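Local coordinates for protein geranyltranstransferase (Methylococcus capsulatus, PDB 3TS7) that probably makes farnesyl diphosphate, an isoprenoid precursor, by magnesium-dependent condensation of geranyl and isopentenyl diphosphates, at residues S15-V20 against R54-Y59; R22-R27 against P75-E80; Q63-A68 against L198-R203. All coordinates share one frame; numbering follows the deposited sequence.

Overall arrangement
The three contacts tie helices 5-27, 53-65, 73-90 and 177-201 of the all-helical isoprenoid synthase fold. Contacts 1 and 2 lie side by side, centres about 9 Å apart: helix 5-27 first crosses helix 53-65 and then helix 73-90, and Tyr59 CZ of contact 1 rests 3.9 Å from Ala76 CB of contact 2. Contact 3 takes up the far end of helix 53-65, about 13 Å from contact 1 and 17 Å from contact 2, centre to centre; Val79 CG1 of contact 2 lies 3.6 Å from Leu198 CD1 of contact 3. The phosphate on Arg54 in contact 1 is consistent with the family's isopentenyl diphosphate site; another lies on Arg203 in contact 3, elsewhere.

Contact 1: residues S15-V20 against R54-Y59; sequences SSQERV and RPLLTY. With PO4 (phosphate ion), chain E.
The ring of Tyr59 meets helix 5-27 with its edge: Val20 CB lies in the ring plane, 3.9 Å from Tyr59 CE2. Ser16 CB and Arg19 NE approach the same ring obliquely, and the Arg19 guanidinium plane is turned 72° from it. With CG anti to the backbone N (chi1 -179°) and an extended chain to NE, Arg19 runs past the phenol, its CD 4.1 Å from Tyr59 CZ. Ser16 fills the turn before: its CB packs 3.7 Å from Leu56 CD2, while its hydroxyl is hydrogen-bonded to the carbonyl of Phe12 within its own helix. Val20 CG2 reaches Pro55 CB at 3.9 Å, the two side chains crossing at about a right angle. The segment axes come within 9.9 Å and their directions differ by 107°. Away from the crossing, the Arg54 guanidinium presents its edge to a phosphate ion, probably from the crystallisation liquor; Arg54 NH1 gives a nearly straight 2.8 Å hydrogen bond to its O4, and NH2 adds a weak one to the same oxygen. Arg54 and Pro55 close the family's GGKRxRP motif, whose last arginine in relatives helps bind isopentenyl diphosphate, consistent with an anion here.

No hydrogen bond joins the two segments directly. Their polar ends meet instead through a shared acid: Asp73 OD1 takes a salt bridge from Arg19 NE and a hydrogen bond with Tyr59 OH, and Asp70 pairs with Arg19 NH2. The carboxylates should offset the arginine charge beside this largely apolar crossing, and Asp73 links the phenol to the guanidinium.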
# COMPACT_ATOMS: atom_id res chain seq x y z
N SER B 15 23.83 -14.97 -7.08
CA SER B 15 22.79 -15.60 -7.89
C SER B 15 21.37 -15.10 -7.56
O SER B 15 20.59 -14.82 -8.47
CB SER B 15 22.89 -17.12 -7.77
OG SER B 15 21.72 -17.74 -8.27
N SER B 16 21.04 -14.96 -6.28
CA SER B 16 19.71 -14.48 -5.86
C SER B 16 19.48 -13.02 -6.21
O SER B 16 18.36 -12.63 -6.56
CB SER B 16 19.48 -14.71 -4.37
OG SER B 16 19.36 -16.09 -4.08
N GLN B 17 20.53 -12.22 -6.14
CA GLN B 17 20.45 -10.81 -6.49
C GLN B 17 20.18 -10.60 -7.98
O GLN B 17 19.45 -9.68 -8.35
CB GLN B 17 21.71 -10.06 -6.05
CG GLN B 17 21.76 -9.80 -4.55
CD GLN B 17 23.07 -9.19 -4.09
OE1 GLN B 17 24.09 -9.29 -4.78
NE2 GLN B 17 23.06 -8.55 -2.93
N GLU B 18 20.74 -11.46 -8.82
CA GLU B 18 20.45 -11.43 -10.25
C GLU B 18 19.04 -11.95 -10.55
O GLU B 18 18.33 -11.36 -11.37
CB GLU B 18 21.48 -12.24 -11.03
CG GLU B 18 22.85 -11.55 -11.12
CD GLU B 18 24.00 -12.50 -11.44
OE1 GLU B 18 23.74 -13.68 -11.79
OE2 GLU B 18 25.17 -12.08 -11.33
N ARG B 19 18.64 -13.02 -9.87
CA ARG B 19 17.30 -13.60 -10.02
C ARG B 19 16.20 -12.63 -9.58
O ARG B 19 15.19 -12.49 -10.27
CB ARG B 19 17.18 -14.93 -9.27
CG ARG B 19 15.84 -15.58 -9.41
CD ARG B 19 15.70 -16.78 -8.52
NE ARG B 19 14.41 -17.43 -8.75
CZ ARG B 19 14.24 -18.60 -9.34
NH1 ARG B 19 15.29 -19.30 -9.75
NH2 ARG B 19 13.01 -19.09 -9.49
N VAL B 20 16.40 -11.95 -8.45
CA VAL B 20 15.43 -10.93 -8.01
C VAL B 20 15.43 -9.68 -8.93
O VAL B 20 14.39 -9.07 -9.14
CB VAL B 20 15.61 -10.54 -6.51
CG1 VAL B 20 16.76 -9.58 -6.33
CG2 VAL B 20 14.31 -9.96 -5.94
N ARG B 54 15.98 -8.29 2.17
CA ARG B 54 14.69 -8.96 2.39
C ARG B 54 14.40 -10.12 1.42
O ARG B 54 13.94 -11.17 1.88
CB ARG B 54 13.56 -7.94 2.52
CG ARG B 54 13.67 -7.12 3.79
CD ARG B 54 13.22 -5.71 3.57
NE ARG B 54 13.66 -4.85 4.67
CZ ARG B 54 14.80 -4.18 4.70
NH1 ARG B 54 15.09 -3.44 5.75
NH2 ARG B 54 15.64 -4.24 3.68
N PRO B 55 14.64 -9.95 0.09
CA PRO B 55 14.59 -11.08 -0.84
C PRO B 55 15.55 -12.21 -0.51
O PRO B 55 15.18 -13.36 -0.65
CB PRO B 55 15.02 -10.45 -2.17
CG PRO B 55 14.43 -9.10 -2.09
CD PRO B 55 14.67 -8.68 -0.66
N LEU B 56 16.77 -11.87 -0.08
CA LEU B 56 17.74 -12.90 0.31
C LEU B 56 17.19 -13.73 1.45
O LEU B 56 17.24 -14.95 1.40
CB LEU B 56 19.08 -12.29 0.70
CG LEU B 56 19.95 -11.71 -0.41
CD1 LEU B 56 21.12 -10.95 0.19
CD2 LEU B 56 20.42 -12.79 -1.35
N LEU B 57 16.62 -13.06 2.45
CA LEU B 57 15.92 -13.76 3.52
C LEU B 57 14.79 -14.64 3.01
O LEU B 57 14.64 -15.76 3.47
CB LEU B 57 15.37 -12.79 4.56
CG LEU B 57 16.46 -12.19 5.45
CD1 LEU B 57 15.90 -11.00 6.20
CD2 LEU B 57 16.99 -13.26 6.41
N THR B 58 13.99 -14.15 2.06
CA THR B 58 12.92 -14.98 1.48
C THR B 58 13.50 -16.21 0.75
O THR B 58 13.09 -17.34 1.02
CB THR B 58 12.01 -14.16 0.53
OG1 THR B 58 11.44 -13.06 1.27
CG2 THR B 58 10.87 -15.03 0.02
N TYR B 59 14.46 -15.98 -0.14
CA TYR B 59 15.05 -17.08 -0.90
C TYR B 59 15.81 -18.06 0.02
O TYR B 59 15.66 -19.26 -0.12
CB TYR B 59 15.97 -16.55 -2.00
CG TYR B 59 15.27 -15.89 -3.19
CD1 TYR B 59 14.27 -16.56 -3.91
CD2 TYR B 59 15.66 -14.62 -3.62
CE1 TYR B 59 13.65 -15.95 -5.02
CE2 TYR B 59 15.05 -14.01 -4.71
CZ TYR B 59 14.06 -14.68 -5.41
OH TYR B 59 13.50 -14.03 -6.48
P PO4 E . 18.79 -2.13 4.55
O1 PO4 E . 18.43 -0.99 3.63
O2 PO4 E . 19.06 -3.39 3.75
O3 PO4 E . 20.04 -1.79 5.31
O4 PO4 E . 17.64 -2.37 5.50

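Contact 2: residues R22-R27 against P75-E80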
# COMPACT_ATOMS: atom_id res chain seq x y z
N ARG B 22 15.79 -9.55 -12.14
CA ARG B 22 14.96 -9.93 -13.29
C ARG B 22 13.49 -10.07 -12.90
O ARG B 22 12.59 -9.77 -13.69
CB ARG B 22 15.45 -11.23 -13.91
CG ARG B 22 16.83 -11.16 -14.60
CD ARG B 22 17.13 -12.42 -15.41
NE ARG B 22 16.61 -13.63 -14.76
CZ ARG B 22 17.31 -14.44 -13.96
NH1 ARG B 22 18.59 -14.19 -13.69
NH2 ARG B 22 16.72 -15.52 -13.43
N ALA B 23 13.25 -10.53 -11.67
CA ALA B 23 11.89 -10.76 -11.22
C ALA B 23 11.18 -9.44 -10.93
O ALA B 23 9.97 -9.30 -11.23
CB ALA B 23 11.85 -11.72 -10.02
N LEU B 24 11.93 -8.46 -10.41
CA LEU B 24 11.40 -7.10 -10.18
C LEU B 24 11.10 -6.39 -11.50
O LEU B 24 10.04 -5.78 -11.64
CB LEU B 24 12.37 -6.26 -9.33
CG LEU B 24 12.61 -6.72 -7.89
CD1 LEU B 24 13.95 -6.19 -7.36
CD2 LEU B 24 11.49 -6.34 -6.96
N ASP B 25 12.03 -6.47 -12.45
CA ASP B 25 11.87 -5.93 -13.81
C ASP B 25 10.62 -6.52 -14.50
O ASP B 25 9.84 -5.78 -15.10
CB ASP B 25 13.12 -6.21 -14.65
CG ASP B 25 13.02 -5.66 -16.07
OD1 ASP B 25 12.44 -4.57 -16.26
OD2 ASP B 25 13.52 -6.32 -17.00
N ALA B 26 10.43 -7.83 -14.37
CA ALA B 26 9.27 -8.50 -14.92
C ALA B 26 7.94 -8.06 -14.29
O ALA B 26 6.89 -8.16 -14.93
CB ALA B 26 9.43 -10.04 -14.85
N ARG B 27 7.98 -7.56 -13.05
CA ARG B 27 6.76 -7.13 -12.35
C ARG B 27 6.58 -5.61 -12.33
O ARG B 27 5.58 -5.10 -11.82
CB ARG B 27 6.71 -7.71 -10.93
CG ARG B 27 6.35 -9.19 -10.87
CD ARG B 27 6.90 -9.90 -9.64
NE ARG B 27 6.62 -11.34 -9.70
CZ ARG B 27 7.40 -12.23 -10.30
NH1 ARG B 27 8.53 -11.86 -10.88
NH2 ARG B 27 7.06 -13.51 -10.32
N PRO B 75 6.67 -13.45 -3.71
CA PRO B 75 6.83 -12.91 -2.35
C PRO B 75 8.11 -12.11 -2.13
O PRO B 75 8.07 -11.11 -1.43
CB PRO B 75 6.78 -14.16 -1.48
CG PRO B 75 5.91 -15.06 -2.23
CD PRO B 75 6.35 -14.88 -3.66
N ALA B 76 9.22 -12.50 -2.78
CA ALA B 76 10.48 -11.76 -2.65
C ALA B 76 10.38 -10.36 -3.25
O ALA B 76 10.84 -9.40 -2.64
CB ALA B 76 11.67 -12.52 -3.25
N CYS B 77 9.76 -10.25 -4.43
CA CYS B 77 9.51 -8.95 -5.04
C CYS B 77 8.55 -8.08 -4.23
O CYS B 77 8.74 -6.88 -4.19
CB CYS B 77 8.91 -9.10 -6.44
SG CYS B 77 10.05 -9.80 -7.62
N ALA B 78 7.51 -8.71 -3.65
CA ALA B 78 6.50 -8.02 -2.85
C ALA B 78 7.12 -7.34 -1.65
O ALA B 78 6.84 -6.17 -1.40
CB ALA B 78 5.40 -8.99 -2.38
N VAL B 79 7.99 -8.06 -0.92
CA VAL B 79 8.64 -7.42 0.24
C VAL B 79 9.63 -6.35 -0.18
O VAL B 79 9.77 -5.36 0.52
CB VAL B 79 9.32 -8.41 1.26
CG1 VAL B 79 8.28 -9.19 2.01
CG2 VAL B 79 10.33 -9.34 0.56
N GLU B 80 10.29 -6.54 -1.32
CA GLU B 80 11.23 -5.54 -1.81
C GLU B 80 10.55 -4.26 -2.32
O GLU B 80 11.10 -3.16 -2.14
CB GLU B 80 12.14 -6.13 -2.91
CG GLU B 80 13.28 -5.22 -3.36
CD GLU B 80 14.36 -5.00 -2.29
OE1 GLU B 80 15.40 -4.39 -2.60
OE2 GLU B 80 14.17 -5.43 -1.14
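Cys77 SG is the centre of the contact, set against the last turns of helix 5-27. It lies 3.5 Å from Ala23 C and 3.6 Å from Ala23 CB, so the sulfur meets backbone as well as side chain. Leu24 closes over it from one side, CD2 at 3.8 Å from Cys77 SG, and Arg27 from another, its CD methylene 3.7 Å from the same sulfur. A chi1 of -68° sets SG anti to the Cys77 carbonyl carbon and directs it among these three residues. Leu24 CD2 also touches Glu80 CB at 4.1 Å, where the two side chains cross at about a right angle.

In the next shell, Arg27 is held by a backbone carbonyl one turn back. Arg27 NH1 donates to Ala23 O at 3.0 Å; the oxygen lies in the guanidinium plane, whereas the donor is tilted 32° from the carbonyl plane. A salt bridge from NE to Asp134 and a weak hydrogen bond from NH2 to Ser136 further restrain the guanidinium, with CD resting on the sulfur. Glu80 bends at chi2 and carries its carboxylate to Arg52, with which OE1 forms a salt bridge.

The segment axes approach to 9.6 Å with their directions 77° apart, so helix 5-27 runs steeply across helix 73-90. Leu24 continues the packing onto Leu47 and Phe81. Tyr59 and Pro55 of helix 53-65 cover Ala76 and Glu80, and Leu198 of helix 177-201 packs against Pro75 and Val79.

Contact 3: residues Q63-A68 against L198-R203; sequences QTIGVA and LACLAR. With PO4 (phosphate ion), chain G.
A phosphate ion sits between Ile65 and Arg203, with its O1 2.6 Å from Ile65 O. Arg203 meets the ion with the edge of its guanidinium, the phosphorus lying in the group's plane. Arg203 NE donates to O1 at 3.0 Å (163°) and NH1 to O4 at 3.1 Å (163°), a two-pronged grip to which NH1 adds a weak bond to O1. Arg203 CG passes 3.8 Å from Ile65 O, and bends at chi2 and chi3 then turn the guanidinium to the ion. Beneath the ion the contact is largely apolar. Ile65 extends CG1 from between its backbone N and carbonyl carbon (chi1 61°), and its CD1 ends 3.6 Å from Ala199 O and 3.8 Å from Cys200 CA. Val67 splits its methyls: CG1 lies 3.9 Å from Ala202 CB, CG2 3.6 Å from Arg203 CB. Gly66, with positive phi, takes the chain out of helix 53-65 between Ile65 and Val67, both of which point toward the other segment. Leu214 of helix 208-237 packs on Ile65 and Cys200.

No hydrogen bond links the segments themselves; the ion, also hydrogen-bonded by Gln210, lies against both. It probably came from the crystallisation liquor, and its charge would partly neutralise that of Arg203.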
# COMPACT_ATOMS: atom_id res chain seq x y z
N GLN B 63 14.83 -22.11 0.59
CA GLN B 63 15.80 -23.17 0.34
C GLN B 63 15.98 -24.06 1.57
O GLN B 63 16.14 -25.28 1.45
CB GLN B 63 17.15 -22.59 -0.11
CG GLN B 63 18.09 -23.60 -0.70
CD GLN B 63 19.41 -23.01 -1.07
OE1 GLN B 63 19.52 -22.24 -2.02
NE2 GLN B 63 20.44 -23.39 -0.32
N THR B 64 15.89 -23.44 2.75
CA THR B 64 16.08 -24.15 4.02
C THR B 64 14.95 -25.13 4.30
O THR B 64 15.20 -26.25 4.75
CB THR B 64 16.27 -23.13 5.19
OG1 THR B 64 17.51 -22.43 4.98
CG2 THR B 64 16.32 -23.81 6.56
N ILE B 65 13.72 -24.72 4.02
CA ILE B 65 12.56 -25.56 4.29
C ILE B 65 12.10 -26.33 3.02
O ILE B 65 11.08 -27.01 3.03
CB ILE B 65 11.39 -24.71 4.87
CG1 ILE B 65 10.99 -23.64 3.85
CG2 ILE B 65 11.80 -24.08 6.22
CD1 ILE B 65 9.86 -22.72 4.30
N GLY B 66 12.85 -26.21 1.93
CA GLY B 66 12.57 -27.00 0.72
C GLY B 66 11.47 -26.50 -0.19
O GLY B 66 10.76 -27.30 -0.81
N VAL B 67 11.30 -25.18 -0.28
CA VAL B 67 10.35 -24.58 -1.22
C VAL B 67 11.14 -24.22 -2.46
O VAL B 67 12.21 -23.61 -2.39
CB VAL B 67 9.67 -23.28 -0.65
CG1 VAL B 67 8.69 -22.69 -1.67
CG2 VAL B 67 8.93 -23.57 0.65
N ALA B 68 10.59 -24.58 -3.62
CA ALA B 68 11.21 -24.26 -4.88
C ALA B 68 11.22 -22.75 -5.05
O ALA B 68 10.28 -22.08 -4.62
CB ALA B 68 10.43 -24.93 -6.03
N LEU B 198 6.69 -15.18 4.74
CA LEU B 198 6.16 -15.39 3.38
C LEU B 198 6.66 -16.70 2.77
O LEU B 198 5.87 -17.46 2.19
CB LEU B 198 6.54 -14.24 2.45
CG LEU B 198 5.86 -12.87 2.71
CD1 LEU B 198 6.05 -11.92 1.57
CD2 LEU B 198 4.43 -13.09 2.95
N ALA B 199 7.97 -16.93 2.90
CA ALA B 199 8.58 -18.21 2.49
C ALA B 199 7.97 -19.40 3.20
O ALA B 199 7.69 -20.42 2.57
CB ALA B 199 10.10 -18.18 2.66
N CYS B 200 7.77 -19.28 4.52
CA CYS B 200 7.13 -20.32 5.29
C CYS B 200 5.72 -20.66 4.79
O CYS B 200 5.35 -21.83 4.72
CB CYS B 200 7.11 -19.96 6.78
SG CYS B 200 8.78 -19.95 7.56
N LEU B 201 4.96 -19.63 4.40
CA LEU B 201 3.60 -19.82 3.88
C LEU B 201 3.56 -20.46 2.49
O LEU B 201 2.51 -20.94 2.07
CB LEU B 201 2.84 -18.48 3.87
CG LEU B 201 2.44 -17.92 5.24
CD1 LEU B 201 2.10 -16.39 5.16
CD2 LEU B 201 1.30 -18.73 5.88
N ALA B 202 4.68 -20.45 1.77
CA ALA B 202 4.79 -21.18 0.49
C ALA B 202 5.17 -22.66 0.66
O ALA B 202 5.44 -23.37 -0.34
CB ALA B 202 5.75 -20.47 -0.44
N ARG B 203 5.19 -23.13 1.91
CA ARG B 203 5.42 -24.55 2.23
C ARG B 203 4.17 -25.10 2.88
O ARG B 203 4.02 -25.03 4.09
CB ARG B 203 6.61 -24.73 3.18
CG ARG B 203 7.36 -26.09 3.10
CD ARG B 203 6.51 -27.29 3.50
NE ARG B 203 7.14 -28.14 4.49
CZ ARG B 203 6.56 -29.20 5.06
NH1 ARG B 203 7.22 -29.91 5.97
NH2 ARG B 203 5.33 -29.54 4.73
P PO4 G . 10.94 -28.73 6.31
O1 PO4 G . 10.08 -28.08 5.23
O2 PO4 G . 11.94 -29.67 5.67
O3 PO4 G . 11.70 -27.67 7.08
O4 PO4 G . 10.01 -29.47 7.26